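PDB 2R7L: 5-formaminoimidazole-4-carboxamide-1-(beta)-D-ribofuranosyl 5'-monophosphate synthetase from Methanocaldococcus jannaschii, which catalyses the ATP- and formate-dependent formylation of AICAR to FAICAR, a folate-independent step of purine biosynthesis. Local coordinates for residues F113-W121 / A282-P293; E219-K227 / S321-Y332. One frame throughout, in Å; residues are numbered along the deposited sequence.

Contact 1 and contact 2 both reach the five-stranded antiparallel sheet of the ATP-grasp part of the chain. Contact 1 joins the 113-121 loop to the end of helix 268-285 and the start of strand 292-300. Contact 2 lays 321-332 on strand 219-230. Their centres are 21 Å apart, and their nearest atoms are about 7 Å apart without touching. Contact 2 is nearer the substrates: the side chain of D226 is about 5 Å from a bound AICAR and about 8 Å from a bound ATP. In contact 1 the side chain of P293 is about 13 Å from a bound AICAR. It is about 9 Å from the side chain of H27, an AICAR-binding residue.

Contact 1. Residues F113-W121 / A282-P293; sequences FGNRRILRW and AKELVPPGMIGP
N115 holds its CG opposite the backbone N (chi1 173°), and its flat amide reaches 282-293. I118 turns CG1 the same way (chi1 -151°), and its CD1 meets M290 CE at 3.7 Å. N115 ND2 donates to G289 O at 2.6 Å. This bond is the main grip: it is nearly straight, lies in both the carbonyl and the amide plane, and uses a lone pair of the oxygen. A weak bond from ND2 to V286 O (3.0 Å) is more bent. N115 OD1 receives weak bonds from R117 N and I118 N. Both ends of the amide thus have partners, which is consistent with a fixed rotation. V286 CG2 touches I118 CG1 and sits over one face of W121, 3.7 Å from the centroid of the five-membered ring, a CH-pi contact. The six-membered ring of W121 also meets L285, with CZ3 3.8 Å from CD1. At the other end, I291 CB packs on G114 CA (3.7 Å), and P293 CD touches the edge of the F113 ring. Around this core, W121 and A282 pack on helix 125-135, F113 and P293 on helix 339-353. The loop thus ties these helices to the turn that links helix 268-285 to strand 292-300.

Contact 2. Residues E219-K227 / S321-Y332; sequences EVELLGMDK and SFMNGGPYSFLY
Strand 219-230 of the five-stranded antiparallel sheet carries a classic beta bulge at L223 and G224, both facing H210. The 321-332 segment packs against this strand, its short helix running roughly antiparallel to it at 156°. The Y328 ring touches L222, G224 and M225. L222 CD2 lies over one face of its ring, offset toward the rim, 3.9 Å from the ring centroid in a CH-pi contact. M225 reaches the ring with an extended chain, and its SD comes obliquely to within 4.0 Å of Y328 CE2, a Met-aromatic contact. Y328 OH bonds outside the contact, to I263 N of the adjacent strand 253-263. A leucine in place of Y328 would probably leave I263 N without this partner, L222 CD2 without a ring face and M225 SD without its aromatic neighbour. F322 takes the bulge itself: G224 CA stands over one face of its ring, 4.3 Å from the centroid. With no side chain on G224, the ring can lie this close. Y332 OH donates to L222 O at 2.9 Å, approaching from above the carbonyl plane. Y332 CG is anti to its own carbonyl carbon (chi1 -61°), which brings the ring to the strand edge-on, with L222 O near the ring plane. Two waters bridge the segments. Water 1 donates to L223 O (2.6 Å) and accepts from S329 N. Water 2 donates to M225 O and to S321 OG, which also bonds G318 O. D226 CB rests on S321 OG at 3.5 Å, while its carboxylate binds H210 and R228, the latter an AICAR-pocket residue. F58 of the second subunit meets the Y332 ring, so the contact also reaches a subunit interface of the hexamer. Overall, a short helix and its preceding loop cover a bulged strand of the ATP-grasp sheet, beside the AICAR pocket residues G318, R228 and N258.

Contact 1. Residues F113-W121 / A282-P293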
loop_
_atom_site.group_PDB
_atom_site.type_symbol
_atom_site.label_atom_id
_atom_site.label_comp_id
_atom_site.label_asym_id
_atom_site.label_seq_id
_atom_site.Cartn_x
_atom_site.Cartn_y
_atom_site.Cartn_z
ATOM N N PHE A 113 10.088 28.175 -4.530
ATOM C CA PHE A 113 9.553 27.748 -3.245
ATOM C C PHE A 113 10.484 28.207 -2.121
ATOM O O PHE A 113 11.690 27.994 -2.187
ATOM C CB PHE A 113 9.391 26.223 -3.210
ATOM C CG PHE A 113 8.793 25.711 -1.932
ATOM C CD1 PHE A 113 7.421 25.736 -1.734
ATOM C CD2 PHE A 113 9.602 25.214 -0.923
ATOM C CE1 PHE A 113 6.864 25.269 -0.554
ATOM C CE2 PHE A 113 9.053 24.747 0.259
ATOM C CZ PHE A 113 7.678 24.766 0.442
ATOM N N GLY A 114 9.919 28.837 -1.095
ATOM C CA GLY A 114 10.705 29.320 0.034
ATOM C C GLY A 114 10.810 30.835 0.149
ATOM O O GLY A 114 10.224 31.578 -0.645
ATOM N N ASN A 115 11.559 31.288 1.153
ATOM C CA ASN A 115 11.770 32.713 1.394
ATOM C C ASN A 115 13.096 33.149 0.783
ATOM O O ASN A 115 14.162 32.881 1.326
ATOM C CB ASN A 115 11.716 33.025 2.897
ATOM C CG ASN A 115 12.096 34.463 3.214
ATOM O OD1 ASN A 115 12.470 35.220 2.327
ATOM N ND2 ASN A 115 12.002 34.841 4.487
ATOM N N ARG A 116 13.007 33.816 -0.361
ATOM C CA ARG A 116 14.161 34.196 -1.168
ATOM C C ARG A 116 15.176 35.064 -0.420
ATOM O O ARG A 116 16.383 34.915 -0.608
ATOM C CB ARG A 116 13.673 34.957 -2.397
ATOM C CG ARG A 116 14.585 34.904 -3.585
ATOM C CD ARG A 116 14.017 35.772 -4.683
ATOM N NE ARG A 116 14.440 35.329 -6.005
ATOM C CZ ARG A 116 13.657 34.685 -6.861
ATOM N NH1 ARG A 116 12.397 34.412 -6.537
ATOM N NH2 ARG A 116 14.131 34.321 -8.044
ATOM N N ARG A 117 14.680 35.977 0.408
ATOM C CA ARG A 117 15.538 36.913 1.130
ATOM C C ARG A 117 16.422 36.192 2.150
ATOM O O ARG A 117 17.568 36.578 2.378
ATOM C CB ARG A 117 14.694 37.976 1.846
ATOM C CG ARG A 117 13.819 38.847 0.942
ATOM C CD ARG A 117 14.621 39.903 0.177
ATOM N NE ARG A 117 14.932 39.477 -1.186
ATOM C CZ ARG A 117 15.608 40.206 -2.071
ATOM N NH1 ARG A 117 16.059 41.412 -1.744
ATOM N NH2 ARG A 117 15.838 39.723 -3.286
ATOM N N ILE A 118 15.887 35.133 2.751
ATOM C CA ILE A 118 16.548 34.477 3.870
ATOM C C ILE A 118 17.699 33.568 3.446
ATOM O O ILE A 118 18.457 33.085 4.281
ATOM C CB ILE A 118 15.541 33.717 4.759
ATOM C CG1 ILE A 118 16.047 33.657 6.198
ATOM C CG2 ILE A 118 15.242 32.331 4.195
ATOM C CD1 ILE A 118 15.135 32.927 7.133
ATOM N N LEU A 119 17.851 33.357 2.146
ATOM C CA LEU A 119 18.947 32.545 1.650
ATOM C C LEU A 119 20.283 33.238 1.913
ATOM O O LEU A 119 21.339 32.602 1.911
ATOM C CB LEU A 119 18.776 32.259 0.153
ATOM C CG LEU A 119 17.543 31.444 -0.273
ATOM C CD1 LEU A 119 17.564 31.184 -1.771
ATOM C CD2 LEU A 119 17.445 30.133 0.493
ATOM N N ARG A 120 20.223 34.543 2.139
ATOM C CA ARG A 120 21.418 35.332 2.380
ATOM C C ARG A 120 21.856 35.179 3.831
ATOM O O ARG A 120 23.040 35.244 4.144
ATOM C CB ARG A 120 21.163 36.800 2.047
ATOM C CG ARG A 120 22.400 37.518 1.570
ATOM C CD ARG A 120 22.107 38.943 1.180
ATOM N NE ARG A 120 21.984 39.150 -0.264
ATOM C CZ ARG A 120 22.890 38.780 -1.164
ATOM N NH1 ARG A 120 22.687 39.041 -2.447
ATOM N NH2 ARG A 120 23.990 38.139 -0.793
ATOM N N TRP A 121 20.891 34.956 4.713
ATOM C CA TRP A 121 21.184 34.738 6.120
ATOM C C TRP A 121 21.809 33.369 6.403
ATOM O O TRP A 121 22.238 33.098 7.525
ATOM C CB TRP A 121 19.922 34.936 6.951
ATOM C CG TRP A 121 19.546 36.375 7.100
ATOM C CD1 TRP A 121 19.241 37.256 6.098
ATOM C CD2 TRP A 121 19.444 37.110 8.324
ATOM N NE1 TRP A 121 18.951 38.491 6.629
ATOM C CE2 TRP A 121 19.070 38.427 7.992
ATOM C CE3 TRP A 121 19.632 36.778 9.671
ATOM C CZ2 TRP A 121 18.881 39.413 8.958
ATOM C CZ3 TRP A 121 19.441 37.756 10.631
ATOM C CH2 TRP A 121 19.069 39.058 10.270
ATOM N N ALA A 282 13.058 34.323 13.101
ATOM C CA ALA A 282 13.261 34.583 11.673
ATOM C C ALA A 282 12.067 35.323 11.067
ATOM O O ALA A 282 12.199 36.018 10.059
ATOM C CB ALA A 282 13.523 33.290 10.925
ATOM N N LYS A 283 10.902 35.167 11.686
ATOM C CA LYS A 283 9.725 35.937 11.291
ATOM C C LYS A 283 9.972 37.433 11.504
ATOM O O LYS A 283 9.656 38.250 10.638
ATOM C CB LYS A 283 8.495 35.483 12.076
ATOM C CG LYS A 283 7.850 34.213 11.538
ATOM C CD LYS A 283 6.723 33.737 12.439
ATOM C CE LYS A 283 5.989 32.557 11.820
ATOM N NZ LYS A 283 5.334 31.732 12.868
ATOM N N GLU A 284 10.551 37.774 12.655
ATOM C CA GLU A 284 10.885 39.159 12.994
ATOM C C GLU A 284 12.025 39.710 12.146
ATOM O O GLU A 284 11.941 40.825 11.640
ATOM C CB GLU A 284 11.262 39.271 14.471
ATOM C CG GLU A 284 10.183 38.832 15.440
ATOM C CD GLU A 284 10.690 38.784 16.865
ATOM O OE1 GLU A 284 11.871 39.131 17.075
ATOM O OE2 GLU A 284 9.921 38.402 17.774
ATOM N N LEU A 285 13.087 38.922 11.986
ATOM C CA LEU A 285 14.301 39.405 11.331
ATOM C C LEU A 285 14.264 39.365 9.807
ATOM O O LEU A 285 14.879 40.212 9.150
ATOM C CB LEU A 285 15.536 38.651 11.842
ATOM C CG LEU A 285 15.773 38.568 13.355
ATOM C CD1 LEU A 285 17.129 37.922 13.637
ATOM C CD2 LEU A 285 15.676 39.938 14.023
ATOM N N VAL A 286 13.569 38.383 9.234
ATOM C CA VAL A 286 13.488 38.291 7.771
ATOM C C VAL A 286 12.110 37.825 7.283
ATOM O O VAL A 286 11.960 36.675 6.873
ATOM C CB VAL A 286 14.547 37.316 7.191
ATOM C CG1 VAL A 286 15.031 37.806 5.836
ATOM C CG2 VAL A 286 15.711 37.132 8.151
ATOM N N PRO A 287 11.109 38.725 7.300
ATOM C CA PRO A 287 9.731 38.344 6.963
ATOM C C PRO A 287 9.597 37.748 5.558
ATOM O O PRO A 287 10.237 38.233 4.615
ATOM C CB PRO A 287 8.966 39.668 7.066
ATOM C CG PRO A 287 9.806 40.522 7.972
ATOM C CD PRO A 287 11.215 40.158 7.626
ATOM N N PRO A 288 8.762 36.699 5.411
ATOM C CA PRO A 288 7.939 36.060 6.444
ATOM C C PRO A 288 8.656 35.025 7.311
ATOM O O PRO A 288 8.012 34.347 8.112
ATOM C CB PRO A 288 6.854 35.364 5.627
ATOM C CG PRO A 288 7.530 35.015 4.350
ATOM C CD PRO A 288 8.555 36.084 4.089
ATOM N N GLY A 289 9.970 34.901 7.160
ATOM C CA GLY A 289 10.735 33.972 7.983
ATOM C C GLY A 289 11.132 32.725 7.219
ATOM O O GLY A 289 11.421 32.784 6.021
ATOM N N MET A 290 11.147 31.595 7.918
ATOM C CA MET A 290 11.466 30.312 7.298
ATOM C C MET A 290 10.260 29.815 6.515
ATOM O O MET A 290 9.129 29.897 6.990
ATOM C CB MET A 290 11.850 29.284 8.365
ATOM C CG MET A 290 12.932 29.767 9.326
ATOM S SD MET A 290 14.623 29.475 8.769
ATOM C CE MET A 290 14.434 29.311 6.997
ATOM N N ILE A 291 10.499 29.317 5.310
ATOM C CA ILE A 291 9.421 28.737 4.515
ATOM C C ILE A 291 9.839 27.359 4.023
ATOM O O ILE A 291 10.752 27.228 3.210
ATOM C CB ILE A 291 9.029 29.641 3.320
ATOM C CG1 ILE A 291 8.603 31.035 3.805
ATOM C CG2 ILE A 291 7.928 28.997 2.489
ATOM C CD1 ILE A 291 7.373 31.050 4.687
ATOM N N GLY A 292 9.177 26.328 4.534
ATOM C CA GLY A 292 9.482 24.974 4.119
ATOM C C GLY A 292 10.643 24.357 4.878
ATOM O O GLY A 292 10.722 24.466 6.106
ATOM N N PRO A 293 11.550 23.696 4.147
ATOM C CA PRO A 293 12.647 22.954 4.751
ATOM C C PRO A 293 13.732 23.835 5.370
ATOM O O PRO A 293 14.181 24.811 4.752
ATOM C CB PRO A 293 13.221 22.164 3.575
ATOM C CG PRO A 293 12.889 22.974 2.378
ATOM C CD PRO A 293 11.564 23.611 2.675
#

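Contact 2. Residues E219-K227 / S321-Y332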
loop_
_atom_site.group_PDB
_atom_site.type_symbol
_atom_site.label_atom_id
_atom_site.label_comp_id
_atom_site.label_asym_id
_atom_site.label_seq_id
_atom_site.Cartn_x
_atom_site.Cartn_y
_atom_site.Cartn_z
ATOM N N GLU A 219 3.113 25.739 11.400
ATOM C CA GLU A 219 3.603 24.658 12.239
ATOM C C GLU A 219 5.001 24.240 11.810
ATOM O O GLU A 219 5.308 24.188 10.614
ATOM C CB GLU A 219 2.654 23.461 12.151
ATOM C CG GLU A 219 2.870 22.389 13.210
ATOM C CD GLU A 219 2.375 21.023 12.758
ATOM O OE1 GLU A 219 2.330 20.091 13.588
ATOM O OE2 GLU A 219 2.032 20.878 11.565
ATOM N N VAL A 220 5.850 23.967 12.801
ATOM C CA VAL A 220 7.182 23.413 12.559
ATOM C C VAL A 220 7.098 21.901 12.717
ATOM O O VAL A 220 6.684 21.402 13.760
ATOM C CB VAL A 220 8.228 23.979 13.550
ATOM C CG1 VAL A 220 9.532 23.192 13.463
ATOM C CG2 VAL A 220 8.473 25.461 13.289
ATOM N N GLU A 221 7.476 21.170 11.677
ATOM C CA GLU A 221 7.402 19.708 11.727
ATOM C C GLU A 221 8.799 19.120 11.726
ATOM O O GLU A 221 9.697 19.671 11.098
ATOM C CB GLU A 221 6.634 19.167 10.512
ATOM C CG GLU A 221 5.277 19.822 10.300
ATOM C CD GLU A 221 4.701 19.567 8.922
ATOM O OE1 GLU A 221 5.293 18.792 8.131
ATOM O OE2 GLU A 221 3.646 20.155 8.625
ATOM N N LEU A 222 8.970 17.994 12.411
ATOM C CA LEU A 222 10.208 17.232 12.333
ATOM C C LEU A 222 10.112 16.107 11.305
ATOM O O LEU A 222 9.267 15.197 11.422
ATOM C CB LEU A 222 10.587 16.670 13.705
ATOM C CG LEU A 222 11.737 15.661 13.731
ATOM C CD1 LEU A 222 13.061 16.321 13.385
ATOM C CD2 LEU A 222 11.796 15.001 15.103
ATOM N N LEU A 223 10.992 16.164 10.308
ATOM C CA LEU A 223 10.950 15.234 9.181
ATOM C C LEU A 223 11.973 14.107 9.277
ATOM O O LEU A 223 11.715 12.993 8.829
ATOM C CB LEU A 223 11.114 15.988 7.849
ATOM C CG LEU A 223 9.825 16.394 7.114
ATOM C CD1 LEU A 223 9.081 15.160 6.660
ATOM C CD2 LEU A 223 8.911 17.266 7.972
ATOM N N GLY A 224 13.130 14.394 9.859
ATOM C CA GLY A 224 14.170 13.381 9.990
ATOM C C GLY A 224 15.519 13.911 10.435
ATOM O O GLY A 224 15.668 15.105 10.728
ATOM N N MET A 225 16.508 13.016 10.479
ATOM C CA MET A 225 17.836 13.355 10.990
ATOM C C MET A 225 18.875 12.458 10.354
ATOM O O MET A 225 18.609 11.276 10.091
ATOM C CB MET A 225 17.908 13.131 12.509
ATOM C CG MET A 225 16.871 13.860 13.336
ATOM S SD MET A 225 17.132 13.486 15.086
ATOM C CE MET A 225 15.796 14.412 15.842
ATOM N N ASP A 226 20.065 13.010 10.147
ATOM C CA ASP A 226 21.217 12.233 9.697
ATOM C C ASP A 226 22.461 12.653 10.474
ATOM O O ASP A 226 22.489 13.707 11.119
ATOM C CB ASP A 226 21.468 12.437 8.196
ATOM C CG ASP A 226 21.988 13.841 7.870
ATOM O OD1 ASP A 226 21.185 14.794 7.947
ATOM O OD2 ASP A 226 23.190 13.992 7.522
ATOM N N LYS A 227 23.487 11.815 10.419
ATOM C CA LYS A 227 24.810 12.225 10.855
ATOM C C LYS A 227 25.716 12.224 9.634
ATOM O O LYS A 227 25.567 11.385 8.744
ATOM C CB LYS A 227 25.340 11.329 11.979
ATOM C CG LYS A 227 25.771 9.945 11.564
ATOM C CD LYS A 227 26.613 9.302 12.650
ATOM C CE LYS A 227 27.318 8.074 12.129
ATOM N NZ LYS A 227 28.427 7.646 13.010
ATOM N N SER A 321 19.230 10.861 3.193
ATOM C CA SER A 321 19.257 9.643 3.994
ATOM C C SER A 321 17.865 9.009 4.162
ATOM O O SER A 321 17.766 7.807 4.412
ATOM C CB SER A 321 19.905 9.887 5.369
ATOM O OG SER A 321 19.175 10.856 6.100
ATOM N N PHE A 322 16.802 9.813 4.045
ATOM C CA PHE A 322 15.431 9.283 4.083
ATOM C C PHE A 322 14.601 9.548 2.815
ATOM O O PHE A 322 13.482 10.062 2.888
ATOM C CB PHE A 322 14.678 9.694 5.364
ATOM C CG PHE A 322 14.558 11.185 5.574
ATOM C CD1 PHE A 322 15.657 11.947 5.947
ATOM C CD2 PHE A 322 13.335 11.818 5.430
ATOM C CE1 PHE A 322 15.545 13.312 6.150
ATOM C CE2 PHE A 322 13.217 13.182 5.625
ATOM C CZ PHE A 322 14.325 13.933 5.991
ATOM N N MET A 323 15.141 9.196 1.654
ATOM C CA MET A 323 14.390 9.357 0.405
ATOM C C MET A 323 13.212 8.371 0.332
ATOM O O MET A 323 12.243 8.608 -0.378
ATOM C CB MET A 323 15.305 9.213 -0.822
ATOM C CG MET A 323 16.332 10.329 -0.964
ATOM S SD MET A 323 17.128 10.444 -2.577
ATOM C CE MET A 323 18.098 8.940 -2.628
ATOM N N ASN A 324 13.305 7.276 1.083
ATOM C CA ASN A 324 12.229 6.296 1.170
ATOM C C ASN A 324 11.481 6.461 2.470
ATOM O O ASN A 324 10.882 5.513 2.978
ATOM C CB ASN A 324 12.805 4.884 1.124
ATOM C CG ASN A 324 13.858 4.661 2.184
ATOM O OD1 ASN A 324 14.547 5.599 2.595
ATOM N ND2 ASN A 324 13.994 3.428 2.630
ATOM N N GLY A 325 11.539 7.667 3.018
ATOM C CA GLY A 325 10.937 7.962 4.314
ATOM C C GLY A 325 11.852 7.556 5.454
ATOM O O GLY A 325 12.825 6.817 5.260
ATOM N N GLY A 326 11.538 8.026 6.652
ATOM C CA GLY A 326 12.304 7.651 7.836
ATOM C C GLY A 326 11.404 7.424 9.033
ATOM O O GLY A 326 10.190 7.532 8.916
ATOM N N PRO A 327 12.002 7.097 10.192
ATOM C CA PRO A 327 11.277 6.891 11.446
ATOM C C PRO A 327 10.359 8.045 11.847
ATOM O O PRO A 327 9.249 7.803 12.303
ATOM C CB PRO A 327 12.405 6.722 12.482
ATOM C CG PRO A 327 13.547 6.170 11.696
ATOM C CD PRO A 327 13.452 6.845 10.345
ATOM N N TYR A 328 10.819 9.284 11.705
ATOM C CA TYR A 328 9.982 10.432 12.064
ATOM C C TYR A 328 8.914 10.745 11.009
ATOM O O TYR A 328 7.761 11.022 11.352
ATOM C CB TYR A 328 10.853 11.670 12.358
ATOM C CG TYR A 328 11.771 11.448 13.538
ATOM C CD1 TYR A 328 11.252 11.314 14.818
ATOM C CD2 TYR A 328 13.153 11.356 13.369
ATOM C CE1 TYR A 328 12.081 11.083 15.910
ATOM C CE2 TYR A 328 13.995 11.136 14.453
ATOM C CZ TYR A 328 13.449 10.997 15.718
ATOM O OH TYR A 328 14.267 10.774 16.792
ATOM N N SER A 329 9.295 10.687 9.732
ATOM C CA SER A 329 8.388 11.078 8.652
ATOM C C SER A 329 7.215 10.101 8.522
ATOM O O SER A 329 6.115 10.497 8.161
ATOM C CB SER A 329 9.130 11.312 7.320
ATOM O OG SER A 329 9.491 10.101 6.684
ATOM N N PHE A 330 7.460 8.842 8.875
ATOM C CA PHE A 330 6.434 7.798 8.937
ATOM C C PHE A 330 5.298 8.148 9.900
ATOM O O PHE A 330 4.146 7.806 9.661
ATOM C CB PHE A 330 7.092 6.494 9.396
ATOM C CG PHE A 330 6.163 5.310 9.472
ATOM C CD1 PHE A 330 5.826 4.605 8.332
ATOM C CD2 PHE A 330 5.690 4.863 10.696
ATOM C CE1 PHE A 330 4.996 3.512 8.400
ATOM C CE2 PHE A 330 4.865 3.768 10.773
ATOM C CZ PHE A 330 4.510 3.096 9.623
ATOM N N LEU A 331 5.620 8.821 10.994
ATOM C CA LEU A 331 4.660 8.961 12.092
ATOM C C LEU A 331 3.365 9.695 11.724
ATOM O O LEU A 331 2.293 9.359 12.232
ATOM C CB LEU A 331 5.328 9.608 13.303
ATOM C CG LEU A 331 5.805 8.757 14.490
ATOM C CD1 LEU A 331 6.034 7.287 14.179
ATOM C CD2 LEU A 331 7.047 9.369 15.093
ATOM N N TYR A 332 3.467 10.691 10.847
ATOM C CA TYR A 332 2.322 11.517 10.465
ATOM C C TYR A 332 1.157 10.719 9.874
ATOM O O TYR A 332 0.016 10.845 10.332
ATOM C CB TYR A 332 2.762 12.626 9.501
ATOM C CG TYR A 332 3.780 13.556 10.130
ATOM C CD1 TYR A 332 3.403 14.459 11.116
ATOM C CD2 TYR A 332 5.125 13.501 9.771
ATOM C CE1 TYR A 332 4.328 15.299 11.711
ATOM C CE2 TYR A 332 6.064 14.337 10.366
ATOM C CZ TYR A 332 5.655 15.236 11.333
ATOM O OH TYR A 332 6.569 16.073 11.929
HETATM O O HOH W 1 12.495 10.542 9.338
HETATM O O HOH W 2 17.358 9.449 7.967
#